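Local coordinates for protein ATP-dependent DNA helicase PIF1 (Candida albicans, PDB 7OTJ) that probably couples ATP hydrolysis to 5'-3' translocation along DNA, unwinding duplexes and G-quadruplexes to maintain the nuclear and mitochondrial genomes, at residues V112-N121 against F168-E178; A141-P149 against S501-Y509. One frame throughout, in Å; residues are numbered along the deposited sequence.

Interaction 1: residues V112-N121 against F168-E178; sequences VDGHLLNKLN and FFAFESSAWKE
Asn118 and Ala175 show how a side chain of one helix can bond to a backbone amide in the first turn of another. The carbonyl oxygen OD1 of Asn118 accepts from Ala175 N at 2.8 Å, and the donor lies almost straight out from the amide oxygen, at a C=O...N angle of 166°. Ala175 is in the first turn of helix 174-179. The N-cap of that helix, Ser173, takes the amide of Trp176 on its OG and donates from the same OG to Ala170 O, so two residues from different parts of the chain serve one helix start. One turn further along helix 114-128, Asn121 can be followed outward. Its CB rests on Ala175 CB at 3.6 Å; CG continues anti to the backbone N (chi1 -168°), past the same methyl; OD1 turns to Phe134 N; and ND2, at the tip, donates to Glu178 OE2 at 2.7 Å. That carboxylate oxygen lies in the plane of the amide but is itself approached on its anti side and well out of the carboxylate plane, and Lys125 forms a salt bridge to it. At the other end of the contact His115 and Phe168 form an offset stack, ring centroids 4.0 Å apart and planes only 16° from parallel. Beside them Gly114 N donates to Phe168 O at 2.9 Å. Gly114 has no side chain to hold the backbones apart, and its CA comes within 4.0 Å of Ala170 CA. Between these two ends Leu117 leans CG on Ala175 CB and meets the edge of the Trp176 indole with CD2. Helix 114-128 connects parallel strands 103-107 and 138-143, a beta-alpha-beta crossover, while helix 174-179 leads into edge strand 182-186; their meeting is layer packing of the RecA-like, P-loop NTPase domain.

Interaction 2: residues A141-P149 against S501-Y509; sequences ACGDFYQLP and SHRKVIEFY. With ALF (tetrafluoroaluminate ion), chain F.
Tyr146 and Tyr509 each set CG beside their own backbone N, with chi1 at -82° and -78°, and this brings their rings together as they slide past each other in opposite directions. The planes are nearly parallel yet overlap little, and Tyr509 CD2 lies over a face of Tyr146, 3.4 Å from its CE2. Ile506 CG1 fills in at the edge of the Tyr146 ring, while Val505 CG1 packs at 3.6 Å from Tyr146 CD1. Phe145, the previous residue, meets a different part of the helix, turning its ring edge to the face of Phe508, planes 71° apart. Its amide N donates to Tyr509 OH at 3.0 Å, in the plane of the tyrosine ring; the same hydroxyl also bonds Thr24. Asp144 opens the type I turn through Gln147: its OD1 accepts from Tyr146 N to close an Asx turn, and its OD2 has Arg206 as a salt-bridge partner. The anti lone pair of OD2 receives Gln147 NE2 as well, a second-shell bond that helps orient the amide. From there NE2 donates to F3 of the tetrafluoroaluminate ion at 3.0 Å. A glutamine three residues after a Gly-Asp pair, reaching the gamma-phosphate position from the end of a core strand, is characteristic of motif III in superfamily 1 helicases.

In the fold
The two contacts, with centres 14 Å apart, alternate along the chain and join through aromatic residues of 168-178. Phe171 stacks on Phe508, its CB 3.5 Å from Phe508 CE1, and also meets Phe145 edge-to-face. Phe169 forms a second bridge, placing CZ 3.5 Å from Val505 CG2 and pairing edge-to-face with His502. Interaction 2 belongs to the catalytic site: the side chain of Asp144 is about 7 Å from ADP, and Gln147 shares the fluoroaluminate with Lys31, Arg191 and Arg482. Interaction 1 is farther off, with the Val112 side chain about 12 Å from that ion. Interaction 2, with Phe169 and Phe171 added from 168-178, packs C-terminal helix 503-511 against the P-loop domain.

Interaction 1: residues V112-N121 against F168-E178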
# COMPACT_ATOMS: atom_id res chain seq x y z
N VAL A 112 -0.19 -11.38 1.06
CA VAL A 112 -0.01 -11.90 2.41
C VAL A 112 0.45 -13.35 2.32
O VAL A 112 -0.22 -14.19 1.69
CB VAL A 112 -1.30 -11.79 3.23
CG1 VAL A 112 -1.06 -12.36 4.62
CG2 VAL A 112 -1.74 -10.34 3.31
N ASP A 113 1.58 -13.66 2.95
CA ASP A 113 2.12 -15.01 2.92
C ASP A 113 1.30 -15.94 3.83
O ASP A 113 0.90 -15.56 4.94
CB ASP A 113 3.58 -15.01 3.36
CG ASP A 113 4.20 -16.40 3.39
OD1 ASP A 113 3.70 -17.28 2.66
OD2 ASP A 113 5.18 -16.62 4.14
N GLY A 114 1.05 -17.15 3.34
CA GLY A 114 0.30 -18.12 4.11
C GLY A 114 1.00 -18.56 5.38
O GLY A 114 0.35 -18.92 6.36
N HIS A 115 2.34 -18.53 5.39
CA HIS A 115 3.05 -18.83 6.62
C HIS A 115 2.87 -17.71 7.63
O HIS A 115 2.74 -17.96 8.83
CB HIS A 115 4.53 -19.07 6.34
CG HIS A 115 4.79 -20.23 5.43
ND1 HIS A 115 4.44 -21.52 5.76
CD2 HIS A 115 5.36 -20.29 4.21
CE1 HIS A 115 4.79 -22.33 4.77
NE2 HIS A 115 5.35 -21.61 3.82
N LEU A 116 2.84 -16.46 7.16
CA LEU A 116 2.54 -15.36 8.06
C LEU A 116 1.14 -15.51 8.64
O LEU A 116 0.92 -15.30 9.83
CB LEU A 116 2.67 -14.03 7.33
CG LEU A 116 2.55 -12.79 8.22
CD1 LEU A 116 3.82 -12.60 9.04
CD2 LEU A 116 2.26 -11.56 7.38
N LEU A 117 0.18 -15.91 7.79
CA LEU A 117 -1.20 -16.04 8.24
C LEU A 117 -1.35 -17.14 9.28
O LEU A 117 -2.17 -17.02 10.19
CB LEU A 117 -2.10 -16.29 7.03
CG LEU A 117 -3.58 -16.03 7.30
CD1 LEU A 117 -3.83 -14.55 7.55
CD2 LEU A 117 -4.44 -16.57 6.16
N ASN A 118 -0.58 -18.22 9.14
CA ASN A 118 -0.62 -19.31 10.13
C ASN A 118 -0.06 -18.86 11.48
O ASN A 118 -0.58 -19.25 12.53
CB ASN A 118 0.16 -20.52 9.61
CG ASN A 118 -0.63 -21.33 8.60
OD1 ASN A 118 -1.86 -21.29 8.57
ND2 ASN A 118 0.08 -22.10 7.77
N LYS A 119 0.98 -18.02 11.47
CA LYS A 119 1.49 -17.45 12.71
C LYS A 119 0.45 -16.53 13.34
O LYS A 119 0.17 -16.61 14.54
CB LYS A 119 2.79 -16.68 12.46
CG LYS A 119 3.95 -17.54 11.98
CD LYS A 119 5.21 -16.71 11.79
CE LYS A 119 6.43 -17.59 11.63
NZ LYS A 119 7.67 -16.79 11.50
N LEU A 120 -0.15 -15.65 12.53
CA LEU A 120 -1.20 -14.78 13.05
C LEU A 120 -2.33 -15.59 13.66
O LEU A 120 -2.88 -15.21 14.70
CB LEU A 120 -1.73 -13.88 11.93
CG LEU A 120 -0.76 -12.80 11.45
CD1 LEU A 120 -1.23 -12.17 10.15
CD2 LEU A 120 -0.58 -11.75 12.53
N ASN A 121 -2.68 -16.72 13.03
CA ASN A 121 -3.74 -17.57 13.57
C ASN A 121 -3.37 -18.10 14.95
O ASN A 121 -4.15 -17.97 15.90
CB ASN A 121 -4.01 -18.72 12.60
CG ASN A 121 -5.27 -19.48 12.94
OD1 ASN A 121 -6.14 -18.98 13.66
ND2 ASN A 121 -5.40 -20.70 12.42
N PHE A 168 4.06 -19.37 -0.88
CA PHE A 168 2.98 -20.01 -0.13
C PHE A 168 1.80 -19.04 -0.07
O PHE A 168 1.80 -18.11 0.74
CB PHE A 168 3.47 -20.41 1.26
CG PHE A 168 2.57 -21.37 1.96
CD1 PHE A 168 2.30 -22.62 1.41
CD2 PHE A 168 2.00 -21.05 3.18
CE1 PHE A 168 1.47 -23.51 2.06
CE2 PHE A 168 1.17 -21.94 3.84
CZ PHE A 168 0.91 -23.17 3.28
N PHE A 169 0.84 -19.23 -0.97
CA PHE A 169 -0.29 -18.30 -1.03
C PHE A 169 -1.16 -18.40 0.22
O PHE A 169 -1.15 -19.40 0.94
CB PHE A 169 -1.13 -18.57 -2.28
CG PHE A 169 -0.47 -18.16 -3.57
CD1 PHE A 169 0.26 -19.08 -4.30
CD2 PHE A 169 -0.57 -16.86 -4.04
CE1 PHE A 169 0.88 -18.71 -5.49
CE2 PHE A 169 0.05 -16.49 -5.23
CZ PHE A 169 0.77 -17.42 -5.95
N ALA A 170 -1.94 -17.34 0.45
CA ALA A 170 -2.76 -17.29 1.65
C ALA A 170 -3.81 -18.39 1.66
O ALA A 170 -4.09 -18.97 2.72
CB ALA A 170 -3.42 -15.92 1.78
N PHE A 171 -4.39 -18.69 0.50
CA PHE A 171 -5.45 -19.70 0.41
C PHE A 171 -4.95 -21.12 0.63
O PHE A 171 -5.77 -22.04 0.65
CB PHE A 171 -6.17 -19.61 -0.94
CG PHE A 171 -5.26 -19.71 -2.15
CD1 PHE A 171 -4.81 -20.94 -2.60
CD2 PHE A 171 -4.90 -18.57 -2.86
CE1 PHE A 171 -3.99 -21.04 -3.72
CE2 PHE A 171 -4.09 -18.66 -3.97
CZ PHE A 171 -3.63 -19.89 -4.41
N GLU A 172 -3.64 -21.32 0.76
CA GLU A 172 -3.10 -22.64 1.05
C GLU A 172 -2.91 -22.89 2.54
O GLU A 172 -2.77 -24.04 2.95
CB GLU A 172 -1.75 -22.83 0.35
CG GLU A 172 -1.70 -22.41 -1.11
CD GLU A 172 -0.31 -22.59 -1.70
OE1 GLU A 172 0.13 -23.75 -1.83
OE2 GLU A 172 0.35 -21.58 -2.01
N SER A 173 -2.84 -21.82 3.33
CA SER A 173 -2.56 -21.97 4.75
C SER A 173 -3.67 -22.75 5.46
O SER A 173 -4.84 -22.67 5.09
CB SER A 173 -2.38 -20.60 5.41
OG SER A 173 -3.59 -19.88 5.46
N SER A 174 -3.28 -23.48 6.50
CA SER A 174 -4.28 -24.10 7.36
C SER A 174 -5.16 -23.04 8.00
O SER A 174 -6.37 -23.26 8.17
CB SER A 174 -3.59 -24.95 8.42
OG SER A 174 -4.55 -25.57 9.26
N ALA A 175 -4.60 -21.86 8.30
CA ALA A 175 -5.39 -20.78 8.87
C ALA A 175 -6.54 -20.40 7.95
O ALA A 175 -7.69 -20.29 8.38
CB ALA A 175 -4.51 -19.57 9.15
N TRP A 176 -6.24 -20.20 6.66
CA TRP A 176 -7.26 -19.84 5.70
C TRP A 176 -8.38 -20.87 5.66
O TRP A 176 -9.57 -20.52 5.70
CB TRP A 176 -6.63 -19.70 4.31
CG TRP A 176 -7.55 -19.27 3.23
CD1 TRP A 176 -8.40 -20.05 2.52
CD2 TRP A 176 -7.70 -17.94 2.71
NE1 TRP A 176 -9.09 -19.29 1.59
CE2 TRP A 176 -8.67 -17.99 1.69
CE3 TRP A 176 -7.10 -16.71 3.02
CZ2 TRP A 176 -9.05 -16.87 0.98
CZ3 TRP A 176 -7.49 -15.59 2.30
CH2 TRP A 176 -8.45 -15.68 1.30
N LYS A 177 -8.02 -22.15 5.60
CA LYS A 177 -9.02 -23.19 5.35
C LYS A 177 -9.97 -23.36 6.54
O LYS A 177 -11.14 -23.71 6.34
CB LYS A 177 -8.33 -24.51 5.01
CG LYS A 177 -7.41 -24.39 3.82
CD LYS A 177 -6.77 -25.73 3.47
CE LYS A 177 -5.80 -25.58 2.30
NZ LYS A 177 -5.12 -26.85 1.97
N GLU A 178 -9.50 -23.13 7.76
CA GLU A 178 -10.36 -23.29 8.92
C GLU A 178 -11.11 -22.02 9.28
O GLU A 178 -12.10 -22.09 10.02
CB GLU A 178 -9.54 -23.78 10.12
CG GLU A 178 -8.75 -22.70 10.81
CD GLU A 178 -8.12 -23.19 12.10
OE1 GLU A 178 -8.27 -24.38 12.43
OE2 GLU A 178 -7.47 -22.37 12.77
O HOH W 1 -1.50 -15.21 -0.75

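Interaction 2: residues A141-P149 against S501-Y509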
# COMPACT_ATOMS: atom_id res chain seq x y z
N ALA A 141 -11.12 -11.16 4.53
CA ALA A 141 -10.06 -11.05 3.55
C ALA A 141 -10.61 -10.47 2.25
O ALA A 141 -11.70 -10.84 1.80
CB ALA A 141 -9.42 -12.41 3.28
N CYS A 142 -9.82 -9.60 1.63
CA CYS A 142 -10.27 -8.88 0.44
C CYS A 142 -9.09 -8.73 -0.51
O CYS A 142 -8.03 -8.25 -0.11
CB CYS A 142 -10.84 -7.52 0.82
SG CYS A 142 -11.24 -6.45 -0.56
N GLY A 143 -9.27 -9.14 -1.76
CA GLY A 143 -8.21 -8.97 -2.74
C GLY A 143 -8.44 -9.85 -3.96
O GLY A 143 -9.55 -10.29 -4.23
N ASP A 144 -7.34 -10.08 -4.68
CA ASP A 144 -7.39 -10.74 -5.98
C ASP A 144 -6.09 -11.51 -6.14
O ASP A 144 -5.02 -10.89 -6.24
CB ASP A 144 -7.58 -9.71 -7.10
CG ASP A 144 -7.65 -10.35 -8.49
OD1 ASP A 144 -7.80 -11.59 -8.58
OD2 ASP A 144 -7.55 -9.60 -9.49
N PHE A 145 -6.16 -12.84 -6.13
CA PHE A 145 -4.93 -13.62 -6.20
C PHE A 145 -4.31 -13.65 -7.60
O PHE A 145 -3.18 -14.13 -7.73
CB PHE A 145 -5.17 -15.05 -5.69
CG PHE A 145 -5.37 -15.13 -4.19
CD1 PHE A 145 -4.29 -14.97 -3.33
CD2 PHE A 145 -6.62 -15.38 -3.65
CE1 PHE A 145 -4.47 -15.05 -1.95
CE2 PHE A 145 -6.80 -15.46 -2.28
CZ PHE A 145 -5.72 -15.29 -1.43
N TYR A 146 -5.00 -13.15 -8.63
CA TYR A 146 -4.35 -12.94 -9.92
C TYR A 146 -3.43 -11.73 -9.91
O TYR A 146 -2.71 -11.50 -10.89
CB TYR A 146 -5.39 -12.78 -11.04
CG TYR A 146 -5.93 -14.09 -11.58
CD1 TYR A 146 -5.06 -15.09 -11.98
CD2 TYR A 146 -7.29 -14.32 -11.66
CE1 TYR A 146 -5.54 -16.30 -12.46
CE2 TYR A 146 -7.78 -15.52 -12.15
CZ TYR A 146 -6.90 -16.51 -12.54
OH TYR A 146 -7.37 -17.71 -13.02
N GLN A 147 -3.43 -10.96 -8.83
CA GLN A 147 -2.55 -9.82 -8.63
C GLN A 147 -1.29 -10.31 -7.92
O GLN A 147 -1.01 -11.51 -7.88
CB GLN A 147 -3.32 -8.71 -7.92
CG GLN A 147 -4.53 -8.22 -8.75
CD GLN A 147 -5.11 -6.89 -8.28
OE1 GLN A 147 -4.43 -6.09 -7.64
NE2 GLN A 147 -6.37 -6.65 -8.61
N LEU A 148 -0.45 -9.39 -7.46
CA LEU A 148 0.90 -9.75 -7.06
C LEU A 148 0.91 -10.80 -5.95
O LEU A 148 0.13 -10.68 -4.99
CB LEU A 148 1.66 -8.49 -6.63
CG LEU A 148 2.09 -7.68 -7.86
CD1 LEU A 148 2.48 -6.25 -7.52
CD2 LEU A 148 3.23 -8.39 -8.58
N PRO A 149 1.73 -11.84 -6.05
CA PRO A 149 1.83 -12.85 -4.99
C PRO A 149 2.64 -12.33 -3.83
O PRO A 149 3.20 -11.23 -3.90
CB PRO A 149 2.54 -14.01 -5.70
CG PRO A 149 3.43 -13.32 -6.68
CD PRO A 149 2.62 -12.15 -7.18
N SER A 501 0.78 -15.94 -14.80
CA SER A 501 0.06 -16.21 -13.56
C SER A 501 0.56 -17.51 -12.95
O SER A 501 1.01 -18.41 -13.65
CB SER A 501 -1.45 -16.31 -13.79
OG SER A 501 -2.02 -15.02 -13.91
N HIS A 502 0.44 -17.60 -11.63
CA HIS A 502 0.92 -18.78 -10.92
C HIS A 502 -0.05 -19.94 -11.10
O HIS A 502 -1.27 -19.76 -11.11
CB HIS A 502 1.13 -18.48 -9.44
CG HIS A 502 2.02 -19.46 -8.74
ND1 HIS A 502 1.70 -20.80 -8.60
CD2 HIS A 502 3.24 -19.31 -8.16
CE1 HIS A 502 2.68 -21.42 -7.96
NE2 HIS A 502 3.62 -20.54 -7.68
N ARG A 503 0.52 -21.15 -11.25
CA ARG A 503 -0.30 -22.34 -11.45
C ARG A 503 -1.32 -22.51 -10.32
O ARG A 503 -2.46 -22.90 -10.57
CB ARG A 503 0.60 -23.58 -11.53
CG ARG A 503 1.96 -23.35 -12.16
CD ARG A 503 1.94 -23.59 -13.66
NE ARG A 503 3.28 -23.87 -14.19
CZ ARG A 503 3.55 -24.10 -15.46
NH1 ARG A 503 2.60 -24.09 -16.39
NH2 ARG A 503 4.81 -24.34 -15.82
N LYS A 504 -0.91 -22.24 -9.08
CA LYS A 504 -1.80 -22.46 -7.95
C LYS A 504 -2.92 -21.43 -7.88
O LYS A 504 -3.99 -21.74 -7.32
CB LYS A 504 -1.00 -22.47 -6.64
CG LYS A 504 -0.25 -23.77 -6.40
CD LYS A 504 0.45 -23.78 -5.06
CE LYS A 504 0.97 -25.18 -4.73
NZ LYS A 504 -0.10 -26.23 -4.74
N VAL A 505 -2.72 -20.24 -8.43
CA VAL A 505 -3.78 -19.24 -8.46
C VAL A 505 -4.88 -19.66 -9.43
O VAL A 505 -6.07 -19.54 -9.13
CB VAL A 505 -3.21 -17.86 -8.82
CG1 VAL A 505 -4.33 -16.85 -8.98
CG2 VAL A 505 -2.21 -17.39 -7.78
N ILE A 506 -4.49 -20.15 -10.61
CA ILE A 506 -5.47 -20.53 -11.62
C ILE A 506 -6.33 -21.69 -11.13
O ILE A 506 -7.56 -21.69 -11.32
CB ILE A 506 -4.77 -20.86 -12.95
CG1 ILE A 506 -3.83 -19.72 -13.36
CG2 ILE A 506 -5.79 -21.08 -14.05
CD1 ILE A 506 -3.16 -19.92 -14.70
N GLU A 507 -5.71 -22.71 -10.53
CA GLU A 507 -6.48 -23.83 -9.99
C GLU A 507 -7.38 -23.40 -8.83
O GLU A 507 -8.46 -23.98 -8.65
CB GLU A 507 -5.55 -24.97 -9.55
CG GLU A 507 -4.69 -24.66 -8.33
CD GLU A 507 -3.80 -25.83 -7.95
OE1 GLU A 507 -3.73 -26.80 -8.73
OE2 GLU A 507 -3.18 -25.77 -6.87
N PHE A 508 -6.95 -22.41 -8.05
CA PHE A 508 -7.80 -21.87 -6.99
C PHE A 508 -9.12 -21.35 -7.56
O PHE A 508 -10.20 -21.76 -7.12
CB PHE A 508 -7.06 -20.75 -6.25
CG PHE A 508 -7.91 -19.99 -5.26
CD1 PHE A 508 -8.14 -20.49 -3.99
CD2 PHE A 508 -8.46 -18.76 -5.60
CE1 PHE A 508 -8.91 -19.79 -3.08
CE2 PHE A 508 -9.25 -18.06 -4.69
CZ PHE A 508 -9.46 -18.58 -3.42
N TYR A 509 -9.05 -20.47 -8.56
CA TYR A 509 -10.28 -19.86 -9.08
C TYR A 509 -11.11 -20.83 -9.90
O TYR A 509 -12.33 -20.65 -9.99
CB TYR A 509 -9.96 -18.62 -9.91
CG TYR A 509 -9.65 -17.39 -9.08
CD1 TYR A 509 -10.62 -16.79 -8.30
CD2 TYR A 509 -8.37 -16.84 -9.07
CE1 TYR A 509 -10.34 -15.68 -7.52
CE2 TYR A 509 -8.08 -15.72 -8.30
CZ TYR A 509 -9.07 -15.15 -7.53
OH TYR A 509 -8.80 -14.04 -6.75
AL ALF F . -7.55 -3.22 -7.01
F1 ALF F . -7.47 -3.35 -5.24
F2 ALF F . -7.63 -3.09 -8.79
F3 ALF F . -8.22 -4.88 -7.05
F4 ALF F . -6.95 -1.54 -6.99
O HOH W 2 -5.33 -4.15 -6.75